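Local coordinates for protein induced by osmotic stress (Scheffersomyces stipitis, PDB 5YWN) that reduces haloketones with NADPH and probably acts as a cinnamyl-alcohol dehydrogenase-type reductase of the dihydroflavonol-4-reductase subfamily, at residues S35-K38 / G39-L42. The protein carries 1 engineered substitution. Numbering follows the deposited sequence.
Sequences SEEK and GANL. With NAP (NADP nicotinamide-adenine-dinucleotide phosphate), chain B.
Glu37 sends its CG away from the backbone N (chi1 -177°) and then bends at the next torsion, which brings the carboxylate forward along the helix toward Ala40; its OE2 lies 3.9 Å from Ala40 CB, a light contact one turn on, with Lys44 as a long, weak ionic partner. Lys38 instead turns CG anti to its carbonyl carbon (chi1 -82°) and runs extended beyond it, carrying NZ out of the helix to the 2'-phosphate of NADP, where it donates to NAP O1X over 3.1 Å. Replacing Lys38 by an alanine would probably leave O1X without its ammonium donor and remove one positive charge from beside the phosphate.

The backbone beneath is the opening two turns of helix 36-46. Ser35 is the N-cap: its OG accepts from Lys38 N at 3.1 Å, while its carbonyl O takes Gly39 N, also at 3.1 Å. The i to i+4 ladder continues from Ala40 N to Glu36 O (3.0 Å) and from Asn41 N to Glu37 O (2.9 Å), all three backbone bonds having N-H...O angles near 160°, but the step from Leu42 N to Lys38 O is weak. That Lys38 O also accepts from a water 3.0 Å away, which in turn accepts from Asn41 ND2; the same amide nitrogen is hydrogen-bonded to Glu204.

Helix 36-46 forms the crossover between parallel strands 28-33 and 50-54 of the Rossmann sheet. Its start places Lys38 beside Thr11 and Arg34 at the cofactor, while Glu36 touches Val54 and Leu42 packs on Phe50, both on outermost strand 50-54.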
ATOM      1  N   SER A  35       3.664  -8.297 -17.224  1.00 26.60           N
ATOM      2  CA  SER A  35       4.462  -8.938 -18.229  1.00 29.27           C
ATOM      3  C   SER A  35       5.083 -10.259 -17.792  1.00 32.94           C
ATOM      4  O   SER A  35       5.349 -10.482 -16.655  1.00 26.25           O
ATOM      5  CB  SER A  35       5.562  -8.012 -18.713  1.00 32.27           C
ATOM      6  OG  SER A  35       6.685  -8.098 -17.907  1.00 33.39           O
ATOM      7  N   GLU A  36       5.411 -11.059 -18.778  1.00 30.19           N
ATOM      8  CA  GLU A  36       6.020 -12.315 -18.531  1.00 34.08           C
ATOM      9  C   GLU A  36       7.354 -12.172 -17.810  1.00 29.93           C
ATOM     10  O   GLU A  36       7.566 -12.812 -16.873  1.00 28.01           O
ATOM     11  CB  GLU A  36       6.186 -13.020 -19.867  1.00 32.85           C
ATOM     12  CG  GLU A  36       6.737 -14.396 -19.843  1.00 35.66           C
ATOM     13  CD  GLU A  36       6.042 -15.358 -18.923  1.00 43.06           C
ATOM     14  OE1 GLU A  36       4.838 -15.453 -18.920  1.00 39.04           O
ATOM     15  OE2 GLU A  36       6.751 -16.072 -18.215  1.00 45.43           O
ATOM     16  N   GLU A  37       8.206 -11.281 -18.255  1.00 33.02           N
ATOM     17  CA  GLU A  37       9.505 -11.121 -17.632  1.00 35.79           C
ATOM     18  C   GLU A  37       9.402 -10.653 -16.210  1.00 29.74           C
ATOM     19  O   GLU A  37      10.147 -11.053 -15.400  1.00 31.60           O
ATOM     20  CB  GLU A  37      10.463 -10.263 -18.435  1.00 38.86           C
ATOM     21  CG  GLU A  37      11.844 -10.169 -17.811  1.00 45.90           C
ATOM     22  CD  GLU A  37      12.511 -11.511 -17.464  1.00 52.15           C
ATOM     23  OE1 GLU A  37      12.689 -12.367 -18.335  1.00 56.84           O
ATOM     24  OE2 GLU A  37      12.912 -11.708 -16.332  1.00 47.02           O
ATOM     25  N   LYS A  38       8.423  -9.826 -15.948  1.00 30.00           N
ATOM     26  CA  LYS A  38       8.165  -9.361 -14.625  1.00 29.70           C
ATOM     27  C   LYS A  38       7.829 -10.539 -13.720  1.00 30.11           C
ATOM     28  O   LYS A  38       8.294 -10.619 -12.620  1.00 28.34           O
ATOM     29  CB  LYS A  38       7.071  -8.300 -14.620  1.00 29.08           C
ATOM     30  CG  LYS A  38       7.505  -6.894 -14.959  1.00 24.01           C
ATOM     31  CD  LYS A  38       6.337  -5.969 -15.079  1.00 31.13           C
ATOM     32  CE  LYS A  38       6.700  -4.569 -15.459  1.00 28.17           C
ATOM     33  NZ  LYS A  38       5.570  -3.676 -15.749  1.00 30.34           N
ATOM     34  N   GLY A  39       7.019 -11.447 -14.211  1.00 31.09           N
ATOM     35  CA  GLY A  39       6.727 -12.633 -13.473  1.00 28.39           C
ATOM     36  C   GLY A  39       7.922 -13.519 -13.246  1.00 27.65           C
ATOM     37  O   GLY A  39       8.153 -13.981 -12.177  1.00 26.68           O
ATOM     38  N   ALA A  40       8.688 -13.697 -14.287  1.00 26.66           N
ATOM     39  CA  ALA A  40       9.849 -14.528 -14.239  1.00 31.78           C
ATOM     40  C   ALA A  40      10.841 -13.994 -13.232  1.00 31.42           C
ATOM     41  O   ALA A  40      11.381 -14.754 -12.525  1.00 26.86           O
ATOM     42  CB  ALA A  40      10.496 -14.657 -15.594  1.00 32.96           C
ATOM     43  N   ASN A  41      11.021 -12.689 -13.160  1.00 30.15           N
ATOM     44  CA  ASN A  41      11.921 -12.149 -12.163  1.00 33.07           C
ATOM     45  C   ASN A  41      11.468 -12.465 -10.769  1.00 31.80           C
ATOM     46  O   ASN A  41      12.243 -12.860  -9.981  1.00 31.60           O
ATOM     47  CB  ASN A  41      12.101 -10.656 -12.309  1.00 31.01           C
ATOM     48  CG  ASN A  41      12.957 -10.054 -11.216  1.00 37.76           C
ATOM     49  OD1 ASN A  41      13.998 -10.554 -10.901  1.00 42.53           O
ATOM     50  ND2 ASN A  41      12.525  -8.963 -10.675  1.00 37.16           N
ATOM     51  N   LEU A  42      10.187 -12.312 -10.493  1.00 29.93           N
ATOM     52  CA  LEU A  42       9.642 -12.611  -9.185  1.00 26.41           C
ATOM     53  C   LEU A  42       9.793 -14.058  -8.811  1.00 27.31           C
ATOM     54  O   LEU A  42      10.097 -14.376  -7.703  1.00 28.58           O
ATOM     55  CB  LEU A  42       8.196 -12.190  -9.107  1.00 26.57           C
ATOM     56  CG  LEU A  42       7.882 -10.705  -9.139  1.00 26.23           C
ATOM     57  CD1 LEU A  42       6.369 -10.498  -9.068  1.00 25.43           C
ATOM     58  CD2 LEU A  42       8.595  -9.961  -8.053  1.00 22.17           C
TER
HETATM   59  PA  NAP B 401       3.758   0.789  -6.482  1.00 25.43           P
HETATM   60  O1A NAP B 401       5.007   0.351  -5.755  1.00 24.87           O
HETATM   61  O2A NAP B 401       3.869   1.595  -7.754  1.00 27.30           O
HETATM   62  O5B NAP B 401       2.870  -0.519  -6.790  1.00 25.65           O
HETATM   63  C5B NAP B 401       1.887  -0.499  -7.822  1.00 29.11           C
HETATM   64  C4B NAP B 401       1.880  -1.837  -8.553  1.00 27.40           C
HETATM   65  O4B NAP B 401       0.616  -2.039  -9.193  1.00 28.83           O
HETATM   66  C3B NAP B 401       2.959  -1.895  -9.622  1.00 29.98           C
HETATM   67  O3B NAP B 401       3.891  -2.945  -9.346  1.00 31.97           O
HETATM   68  C2B NAP B 401       2.244  -2.144 -10.936  1.00 27.18           C
HETATM   69  O2B NAP B 401       2.694  -3.356 -11.535  1.00 28.78           O
HETATM   70  C1B NAP B 401       0.761  -2.225 -10.604  1.00 28.47           C
HETATM   71  N9A NAP B 401       0.017  -1.171 -11.337  1.00 30.58           N
HETATM   72  C8A NAP B 401       0.153   0.157 -11.154  1.00 30.14           C
HETATM   73  N7A NAP B 401      -0.675   0.842 -11.985  1.00 29.22           N
HETATM   74  C5A NAP B 401      -1.359  -0.056 -12.717  1.00 29.03           C
HETATM   75  C6A NAP B 401      -2.391  -0.010 -13.778  1.00 29.78           C
HETATM   76  N6A NAP B 401      -2.872   1.171 -14.237  1.00 32.69           N
HETATM   77  N1A NAP B 401      -2.835  -1.186 -14.274  1.00 30.57           N
HETATM   78  C2A NAP B 401      -2.371  -2.371 -13.834  1.00 28.67           C
HETATM   79  N3A NAP B 401      -1.435  -2.479 -12.874  1.00 31.59           N
HETATM   80  C4A NAP B 401      -0.899  -1.383 -12.287  1.00 29.16           C
HETATM   81  O3  NAP B 401       2.833   1.605  -5.446  1.00 26.76           O
HETATM   82  PN  NAP B 401       2.836   1.234  -3.880  1.00 24.11           P
HETATM   83  O1N NAP B 401       3.336   2.433  -3.111  1.00 25.88           O
HETATM   84  O2N NAP B 401       3.515  -0.105  -3.713  1.00 20.65           O
HETATM   85  O5D NAP B 401       1.269   1.047  -3.560  1.00 26.85           O
HETATM   86  C5D NAP B 401       0.711  -0.258  -3.418  1.00 28.39           C
HETATM   87  C4D NAP B 401      -0.790  -0.155  -3.172  1.00 20.40           C
HETATM   88  O4D NAP B 401      -1.042   0.286  -1.834  1.00 23.84           O
HETATM   89  C3D NAP B 401      -1.450   0.835  -4.120  1.00 26.34           C
HETATM   90  O3D NAP B 401      -2.392   0.172  -4.969  1.00 24.14           O
HETATM   91  C2D NAP B 401      -2.144   1.861  -3.248  1.00 23.48           C
HETATM   92  O2D NAP B 401      -3.547   1.900  -3.529  1.00 26.51           O
HETATM   93  C1D NAP B 401      -1.894   1.436  -1.809  1.00 21.38           C
HETATM   94  N1N NAP B 401      -1.262   2.528  -1.063  1.00 21.83           N
HETATM   95  C2N NAP B 401       0.074   2.606  -1.005  1.00 25.77           C
HETATM   96  C3N NAP B 401       0.694   3.634  -0.304  1.00 24.14           C
HETATM   97  C7N NAP B 401       2.191   3.713  -0.244  1.00 23.03           C
HETATM   98  O7N NAP B 401       2.720   4.739   0.153  1.00 23.40           O
HETATM   99  N7N NAP B 401       2.906   2.657  -0.628  1.00 27.07           N
HETATM  100  C4N NAP B 401      -0.083   4.585   0.340  1.00 21.46           C
HETATM  101  C5N NAP B 401      -1.464   4.483   0.265  1.00 21.80           C
HETATM  102  C6N NAP B 401      -2.034   3.435  -0.449  1.00 21.03           C
HETATM  103  P2B NAP B 401       3.935  -3.348 -12.561  1.00 30.98           P
HETATM  104  O1X NAP B 401       3.685  -4.548 -13.443  1.00 32.07           O
HETATM  105  O2X NAP B 401       3.816  -2.019 -13.266  1.00 27.07           O
HETATM  106  O3X NAP B 401       5.146  -3.473 -11.667  1.00 27.27           O
HETATM  107  O   HOH W   1       9.810  -8.202 -11.633  1.00 31.87           O